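Local coordinates for putative cytosine/guanine deaminase (Unidentified, PDB 2PAJ), which catalyses the zinc-dependent hydrolytic deamination of 2-amino-4-hydroxypteridines such as isoxanthopterin, releasing ammonium and a 2,4-dihydroxypteridine, as a member of the amidohydrolase superfamily, at residues Q81-G86 and A108-R113; A118-L123 and E158-R163. All coordinates share one frame; numbering follows the deposited sequence.

Contact 1: Q81-G86 and A108-R113; sequences QSLLKG and ALFDER
Phe110 meets Leu83 and Leu84 in a small, wholly apolar contact between the loop that follows strand 67-73 and the residues leading into helix 112-127. No hydrogen bond crosses it, and the CA atoms of Leu83 and Phe110, the nearest pair, stay 9.6 Å apart, which leaves the side chains to bridge the gap. With CG of Phe110 anti to the carbonyl carbon (chi1 -80°), the ring is directed so that CE1, CZ and CE2 face the leucines. Leu84 comes from the opposite direction and meets the ring at its edge: Leu84 CG is 3.7 Å from Phe110 CZ, and Leu84 CD2 lies in the ring plane, 3.8 Å from Phe110 CE1. Leu83 approaches obliquely instead, placing its CD1 4.0 Å from Phe110 CE2. Leu83 also rests on Leu117 of helix 112-127, while Leu84 touches Phe106. The backbone bond from Leu84 N to Gln81 O, 2.7 Å, closes a turn that carries Leu84 just beyond Gln81, which probably binds the substrate. With 139 Å² buried, burial of apolar side chains fastens this loop of the amidohydrolase barrel to the residues just before helix 112-127, without the directional hold of a polar bond.

Contact 2: A118-L123 and E158-R163; sequences AARIGL and EKLGLR
Leucine-to-leucine packing carries most of this contact, in which Leu123 of helix 112-127 meets Leu160 and Leu162, where the chain passes from helix 149-159 to strand 163-168. Leu123 and Leu160 run obliquely to each other, with Leu160 CD1 set 3.7 Å from Leu123 CB and 3.9 Å from Leu123 CG. Leu162 runs antiparallel alongside Leu123, bringing its CD1 to 4.0 Å from Leu123 CG. The branch carbon of Leu123 is thus touched by one methyl each from Leu160 and Leu162. All three leucines are buried, and the same helix also sets Ala119 on Leu153.

The second kind of contact is aliphatic against guanidinium. Arg120 has CG anti to its backbone N (chi1 -170°) and an extended chain from CG to NE, which carries the guanidinium across to Leu160; there NH1 lies 3.7 Å from Leu160 CD2, approaching obliquely. Arg120 NH1 is 5.5 Å from Lys159 NZ, a proximity of like charges that Glu156 probably moderates, since both groups form long, weak ion pairs with its carboxylate.

No hydrogen bond joins the two segments; the polar order lies within the turn. Gly161, with phi 81°, is the C-prime residue of a Schellman motif: Leu162 N bonds to Ala157 O, and Gly161 N makes a weak bond to Glu158 O. The chain then enters strand 163-168, where Arg163 pairs through its backbone with Ala132 and Val134 of strand 131-136. Neighbouring helices packed outside successive parallel strands are characteristic of the amidohydrolase TIM barrel.

Overall arrangement
Helix 112-127 joins the two contacts, whose centres lie 15 Å apart: contact 1 involves the approach to its first turn, contact 2 its middle. They also touch directly, Leu83 CG lying 3.6 Å from Ala118 CB and Leu83 CD2 3.6 Å from Ile121 CD1, so the loop 81-86 packs on the same helix that carries Leu123 to segment 158-163. Contact 1 is closer to the catalytic centre: its segment 81-86 includes Gln81, a probable substrate-binding residue, and the side chain of Leu84 is about 8 Å from that of the zinc ligand His78, against about 11 Å for Leu123. Leu84 itself stays about 12 Å from the zinc ion, so this contacting leucine does not reach the metal.

Contact 1: Q81-G86 and A108-R113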
ATOM      1  N   GLN A  81     -10.575  -9.490   0.387  1.00 46.97           N
ATOM      2  CA  GLN A  81     -10.129 -10.702  -0.285  1.00 45.78           C
ATOM      3  C   GLN A  81      -9.204 -11.565   0.562  1.00 44.97           C
ATOM      4  O   GLN A  81      -8.894 -12.690   0.195  1.00 44.96           O
ATOM      5  CB  GLN A  81      -9.446 -10.323  -1.594  1.00 46.08           C
ATOM      6  CG  GLN A  81     -10.420 -10.126  -2.719  1.00 48.21           C
ATOM      7  CD  GLN A  81      -9.870  -9.287  -3.838  1.00 50.17           C
ATOM      8  OE1 GLN A  81      -8.740  -9.482  -4.290  1.00 50.16           O
ATOM      9  NE2 GLN A  81     -10.676  -8.341  -4.306  1.00 50.60           N
ATOM     10  N   SER A  82      -8.771 -11.040   1.702  1.00 43.99           N
ATOM     11  CA  SER A  82      -7.886 -11.781   2.580  1.00 44.23           C
ATOM     12  C   SER A  82      -8.542 -13.031   3.145  1.00 45.23           C
ATOM     13  O   SER A  82      -7.896 -13.843   3.808  1.00 44.99           O
ATOM     14  CB  SER A  82      -7.401 -10.876   3.706  1.00 44.71           C
ATOM     15  OG  SER A  82      -6.552  -9.869   3.184  1.00 44.85           O
ATOM     16  N   LEU A  83      -9.835 -13.179   2.886  1.00 46.08           N
ATOM     17  CA  LEU A  83     -10.575 -14.351   3.340  1.00 46.96           C
ATOM     18  C   LEU A  83     -11.075 -15.088   2.118  1.00 47.40           C
ATOM     19  O   LEU A  83     -11.877 -16.008   2.220  1.00 48.12           O
ATOM     20  CB  LEU A  83     -11.761 -13.962   4.226  1.00 47.31           C
ATOM     21  CG  LEU A  83     -11.496 -13.552   5.680  1.00 47.68           C
ATOM     22  CD1 LEU A  83     -12.816 -13.137   6.292  1.00 50.03           C
ATOM     23  CD2 LEU A  83     -10.874 -14.690   6.485  1.00 43.79           C
ATOM     24  N   LEU A  84     -10.578 -14.665   0.960  1.00 49.36           N
ATOM     25  CA  LEU A  84     -10.926 -15.251  -0.328  1.00 51.85           C
ATOM     26  C   LEU A  84      -9.635 -15.569  -1.081  1.00 53.69           C
ATOM     27  O   LEU A  84      -9.610 -15.582  -2.314  1.00 53.19           O
ATOM     28  CB  LEU A  84     -11.764 -14.264  -1.146  1.00 50.91           C
ATOM     29  CG  LEU A  84     -13.029 -13.670  -0.514  1.00 51.28           C
ATOM     30  CD1 LEU A  84     -13.570 -12.573  -1.409  1.00 50.39           C
ATOM     31  CD2 LEU A  84     -14.076 -14.759  -0.302  1.00 48.96           C
ATOM     32  N   LYS A  85      -8.571 -15.814  -0.319  1.00 57.09           N
ATOM     33  CA  LYS A  85      -7.249 -16.130  -0.856  1.00 60.21           C
ATOM     34  C   LYS A  85      -7.281 -17.106  -2.030  1.00 61.98           C
ATOM     35  O   LYS A  85      -6.815 -16.793  -3.136  1.00 62.00           O
ATOM     36  CB  LYS A  85      -6.359 -16.699   0.255  1.00 60.32           C
ATOM     37  CG  LYS A  85      -6.000 -15.692   1.353  1.00 60.25           C
ATOM     38  CD  LYS A  85      -4.497 -15.667   1.584  1.00 58.14           C
ATOM     39  CE  LYS A  85      -4.049 -14.427   2.335  1.00 56.51           C
ATOM     40  NZ  LYS A  85      -4.200 -14.549   3.797  1.00 53.93           N
ATOM     41  N   GLY A  86      -7.825 -18.290  -1.786  1.00 63.57           N
ATOM     42  CA  GLY A  86      -7.903 -19.282  -2.845  1.00 69.59           C
ATOM     43  C   GLY A  86      -8.098 -18.758  -4.274  1.00 71.97           C
ATOM     44  O   GLY A  86      -7.131 -18.658  -5.037  1.00 69.94           O
ATOM     45  N   ALA A 108     -20.903 -11.176  -1.530  1.00 68.87           N
ATOM     46  CA  ALA A 108     -22.170 -10.892  -0.874  1.00 68.59           C
ATOM     47  C   ALA A 108     -22.295 -11.550   0.503  1.00 68.63           C
ATOM     48  O   ALA A 108     -23.230 -11.252   1.245  1.00 68.38           O
ATOM     49  CB  ALA A 108     -23.329 -11.320  -1.776  1.00 67.36           C
ATOM     50  N   LEU A 109     -21.352 -12.428   0.851  1.00 69.05           N
ATOM     51  CA  LEU A 109     -21.396 -13.127   2.145  1.00 69.39           C
ATOM     52  C   LEU A 109     -20.613 -12.422   3.250  1.00 69.88           C
ATOM     53  O   LEU A 109     -20.498 -12.946   4.367  1.00 70.08           O
ATOM     54  CB  LEU A 109     -20.857 -14.558   2.027  1.00 68.12           C
ATOM     55  CG  LEU A 109     -21.210 -15.404   0.809  1.00 68.73           C
ATOM     56  CD1 LEU A 109     -20.729 -16.825   1.057  1.00 68.78           C
ATOM     57  CD2 LEU A 109     -22.704 -15.373   0.553  1.00 67.00           C
ATOM     58  N   PHE A 110     -20.058 -11.252   2.949  1.00 69.02           N
ATOM     59  CA  PHE A 110     -19.307 -10.523   3.964  1.00 68.93           C
ATOM     60  C   PHE A 110     -20.205  -9.704   4.879  1.00 69.18           C
ATOM     61  O   PHE A 110     -21.161  -9.081   4.428  1.00 68.45           O
ATOM     62  CB  PHE A 110     -18.240  -9.645   3.303  1.00 67.90           C
ATOM     63  CG  PHE A 110     -17.012 -10.415   2.907  1.00 67.41           C
ATOM     64  CD1 PHE A 110     -17.013 -11.216   1.769  1.00 66.39           C
ATOM     65  CD2 PHE A 110     -15.890 -10.412   3.725  1.00 65.92           C
ATOM     66  CE1 PHE A 110     -15.927 -12.004   1.458  1.00 65.08           C
ATOM     67  CE2 PHE A 110     -14.799 -11.192   3.431  1.00 65.70           C
ATOM     68  CZ  PHE A 110     -14.811 -11.998   2.289  1.00 65.92           C
ATOM     69  N   ASP A 111     -19.898  -9.729   6.172  1.00 70.10           N
ATOM     70  CA  ASP A 111     -20.691  -9.005   7.158  1.00 70.76           C
ATOM     71  C   ASP A 111     -19.778  -8.219   8.100  1.00 71.35           C
ATOM     72  O   ASP A 111     -18.635  -7.916   7.770  1.00 70.79           O
ATOM     73  CB  ASP A 111     -21.543  -9.998   7.959  1.00 70.75           C
ATOM     74  CG  ASP A 111     -20.745 -10.726   9.041  1.00 71.92           C
ATOM     75  OD1 ASP A 111     -19.566 -11.049   8.795  1.00 73.79           O
ATOM     76  OD2 ASP A 111     -21.294 -10.988  10.139  1.00 73.09           O
ATOM     77  N   GLU A 112     -20.300  -7.884   9.270  1.00 72.73           N
ATOM     78  CA  GLU A 112     -19.550  -7.146  10.285  1.00 74.23           C
ATOM     79  C   GLU A 112     -18.265  -7.892  10.637  1.00 73.05           C
ATOM     80  O   GLU A 112     -17.163  -7.526  10.227  1.00 72.85           O
ATOM     81  CB  GLU A 112     -20.422  -7.010  11.542  1.00 77.47           C
ATOM     82  CG  GLU A 112     -19.725  -6.439  12.765  1.00 80.32           C
ATOM     83  CD  GLU A 112     -19.217  -5.034  12.524  1.00 82.20           C
ATOM     84  OE1 GLU A 112     -19.740  -4.372  11.598  1.00 83.40           O
ATOM     85  OE2 GLU A 112     -18.310  -4.585  13.264  1.00 84.15           O
ATOM     86  N   ARG A 113     -18.456  -8.949  11.418  1.00 71.41           N
ATOM     87  CA  ARG A 113     -17.402  -9.818  11.901  1.00 69.42           C
ATOM     88  C   ARG A 113     -16.393 -10.181  10.822  1.00 66.94           C
ATOM     89  O   ARG A 113     -15.187  -9.966  10.980  1.00 66.30           O
ATOM     90  CB  ARG A 113     -18.040 -11.092  12.468  1.00 72.65           C
ATOM     91  CG  ARG A 113     -17.056 -12.168  12.861  1.00 77.68           C
ATOM     92  CD  ARG A 113     -16.468 -11.898  14.250  1.00 82.41           C
ATOM     93  NE  ARG A 113     -15.102 -12.422  14.378  1.00 85.32           N
ATOM     94  CZ  ARG A 113     -13.997 -11.759  14.027  1.00 85.29           C
ATOM     95  NH1 ARG A 113     -14.075 -10.524  13.526  1.00 84.79           N
ATOM     96  NH2 ARG A 113     -12.811 -12.345  14.161  1.00 85.54           N
TER

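Contact 2: A118-L123 and E158-R163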
ATOM      1  N   ALA A 118     -11.006 -10.189   7.753  1.00 52.17           N
ATOM      2  CA  ALA A 118     -10.229 -10.142   6.521  1.00 52.90           C
ATOM      3  C   ALA A 118      -9.250  -8.974   6.537  1.00 53.77           C
ATOM      4  O   ALA A 118      -8.090  -9.108   6.141  1.00 54.86           O
ATOM      5  CB  ALA A 118     -11.161 -10.018   5.326  1.00 53.00           C
ATOM      6  N   ALA A 119      -9.733  -7.826   6.994  1.00 54.20           N
ATOM      7  CA  ALA A 119      -8.936  -6.616   7.068  1.00 53.99           C
ATOM      8  C   ALA A 119      -7.815  -6.809   8.056  1.00 54.86           C
ATOM      9  O   ALA A 119      -6.665  -6.473   7.769  1.00 55.72           O
ATOM     10  CB  ALA A 119      -9.803  -5.448   7.493  1.00 54.17           C
ATOM     11  N   ARG A 120      -8.143  -7.354   9.224  1.00 55.39           N
ATOM     12  CA  ARG A 120      -7.125  -7.575  10.238  1.00 55.80           C
ATOM     13  C   ARG A 120      -6.033  -8.489   9.688  1.00 55.67           C
ATOM     14  O   ARG A 120      -4.854  -8.152   9.732  1.00 55.10           O
ATOM     15  CB  ARG A 120      -7.747  -8.165  11.507  1.00 56.05           C
ATOM     16  CG  ARG A 120      -6.792  -8.187  12.698  1.00 55.79           C
ATOM     17  CD  ARG A 120      -7.562  -8.331  14.005  1.00 56.75           C
ATOM     18  NE  ARG A 120      -6.707  -8.574  15.170  1.00 57.73           N
ATOM     19  CZ  ARG A 120      -5.779  -7.732  15.619  1.00 56.03           C
ATOM     20  NH1 ARG A 120      -5.576  -6.579  15.002  1.00 55.48           N
ATOM     21  NH2 ARG A 120      -5.051  -8.047  16.682  1.00 54.12           N
ATOM     22  N   ILE A 121      -6.434  -9.638   9.157  1.00 55.88           N
ATOM     23  CA  ILE A 121      -5.490 -10.589   8.584  1.00 56.05           C
ATOM     24  C   ILE A 121      -4.520  -9.941   7.591  1.00 56.24           C
ATOM     25  O   ILE A 121      -3.312  -9.939   7.805  1.00 57.26           O
ATOM     26  CB  ILE A 121      -6.224 -11.730   7.862  1.00 56.16           C
ATOM     27  CG1 ILE A 121      -6.910 -12.638   8.888  1.00 56.52           C
ATOM     28  CG2 ILE A 121      -5.238 -12.518   7.032  1.00 56.45           C
ATOM     29  CD1 ILE A 121      -7.965 -13.593   8.299  1.00 57.19           C
ATOM     30  N   GLY A 122      -5.048  -9.393   6.504  1.00 55.73           N
ATOM     31  CA  GLY A 122      -4.191  -8.777   5.501  1.00 53.93           C
ATOM     32  C   GLY A 122      -3.336  -7.643   6.022  1.00 53.38           C
ATOM     33  O   GLY A 122      -2.234  -7.401   5.535  1.00 52.33           O
ATOM     34  N   LEU A 123      -3.866  -6.931   7.006  1.00 53.95           N
ATOM     35  CA  LEU A 123      -3.170  -5.801   7.604  1.00 54.62           C
ATOM     36  C   LEU A 123      -2.005  -6.347   8.439  1.00 54.83           C
ATOM     37  O   LEU A 123      -0.893  -5.825   8.386  1.00 53.40           O
ATOM     38  CB  LEU A 123      -4.150  -5.023   8.488  1.00 55.09           C
ATOM     39  CG  LEU A 123      -4.290  -3.503   8.380  1.00 54.65           C
ATOM     40  CD1 LEU A 123      -4.387  -3.070   6.926  1.00 55.22           C
ATOM     41  CD2 LEU A 123      -5.524  -3.083   9.168  1.00 52.99           C
ATOM     42  N   GLU A 158      -5.475   1.542  12.762  1.00 61.44           N
ATOM     43  CA  GLU A 158      -4.990   2.246  13.927  1.00 61.78           C
ATOM     44  C   GLU A 158      -4.730   1.352  15.135  1.00 59.75           C
ATOM     45  O   GLU A 158      -3.884   1.667  15.968  1.00 59.29           O
ATOM     46  CB  GLU A 158      -5.976   3.332  14.289  1.00 65.30           C
ATOM     47  CG  GLU A 158      -5.605   4.048  15.543  1.00 71.29           C
ATOM     48  CD  GLU A 158      -6.819   4.614  16.220  1.00 74.47           C
ATOM     49  OE1 GLU A 158      -7.182   5.781  15.917  1.00 75.90           O
ATOM     50  OE2 GLU A 158      -7.416   3.865  17.035  1.00 76.17           O
ATOM     51  N   LYS A 159      -5.458   0.249  15.250  1.00 57.64           N
ATOM     52  CA  LYS A 159      -5.223  -0.653  16.365  1.00 56.75           C
ATOM     53  C   LYS A 159      -3.806  -1.182  16.219  1.00 55.57           C
ATOM     54  O   LYS A 159      -3.136  -1.478  17.206  1.00 55.06           O
ATOM     55  CB  LYS A 159      -6.240  -1.805  16.364  1.00 57.40           C
ATOM     56  CG  LYS A 159      -7.615  -1.364  16.853  1.00 59.53           C
ATOM     57  CD  LYS A 159      -8.736  -2.332  16.503  1.00 60.85           C
ATOM     58  CE  LYS A 159      -8.664  -3.595  17.330  1.00 63.22           C
ATOM     59  NZ  LYS A 159      -9.984  -4.307  17.325  1.00 64.55           N
ATOM     60  N   LEU A 160      -3.352  -1.264  14.973  1.00 53.90           N
ATOM     61  CA  LEU A 160      -2.023  -1.757  14.657  1.00 52.30           C
ATOM     62  C   LEU A 160      -0.986  -0.648  14.597  1.00 52.48           C
ATOM     63  O   LEU A 160       0.211  -0.921  14.525  1.00 53.09           O
ATOM     64  CB  LEU A 160      -2.055  -2.509  13.330  1.00 50.58           C
ATOM     65  CG  LEU A 160      -2.950  -3.750  13.311  1.00 50.94           C
ATOM     66  CD1 LEU A 160      -2.961  -4.359  11.917  1.00 50.23           C
ATOM     67  CD2 LEU A 160      -2.447  -4.761  14.315  1.00 47.36           C
ATOM     68  N   GLY A 161      -1.457   0.597  14.626  1.00 52.13           N
ATOM     69  CA  GLY A 161      -0.576   1.754  14.602  1.00 51.28           C
ATOM     70  C   GLY A 161      -0.071   2.155  13.232  1.00 51.36           C
ATOM     71  O   GLY A 161       0.892   2.913  13.122  1.00 50.87           O
ATOM     72  N   LEU A 162      -0.741   1.668  12.192  1.00 51.15           N
ATOM     73  CA  LEU A 162      -0.357   1.929  10.804  1.00 50.99           C
ATOM     74  C   LEU A 162      -1.061   3.121  10.162  1.00 51.53           C
ATOM     75  O   LEU A 162      -2.180   3.463  10.526  1.00 53.45           O
ATOM     76  CB  LEU A 162      -0.654   0.692   9.944  1.00 49.36           C
ATOM     77  CG  LEU A 162      -0.396  -0.707  10.503  1.00 49.03           C
ATOM     78  CD1 LEU A 162      -0.871  -1.744   9.511  1.00 46.52           C
ATOM     79  CD2 LEU A 162       1.083  -0.882  10.808  1.00 48.40           C
ATOM     80  N   ARG A 163      -0.397   3.751   9.197  1.00 52.06           N
ATOM     81  CA  ARG A 163      -1.005   4.860   8.472  1.00 52.56           C
ATOM     82  C   ARG A 163      -1.902   4.161   7.472  1.00 51.59           C
ATOM     83  O   ARG A 163      -1.474   3.204   6.832  1.00 49.73           O
ATOM     84  CB  ARG A 163       0.015   5.661   7.671  1.00 55.68           C
ATOM     85  CG  ARG A 163       1.148   6.306   8.427  1.00 60.00           C
ATOM     86  CD  ARG A 163       2.059   6.979   7.408  1.00 61.69           C
ATOM     87  NE  ARG A 163       3.250   7.539   8.014  1.00 63.10           N
ATOM     88  CZ  ARG A 163       3.247   8.642   8.747  1.00 65.78           C
ATOM     89  NH1 ARG A 163       2.106   9.287   8.943  1.00 66.67           N
ATOM     90  NH2 ARG A 163       4.373   9.085   9.293  1.00 66.17           N
TER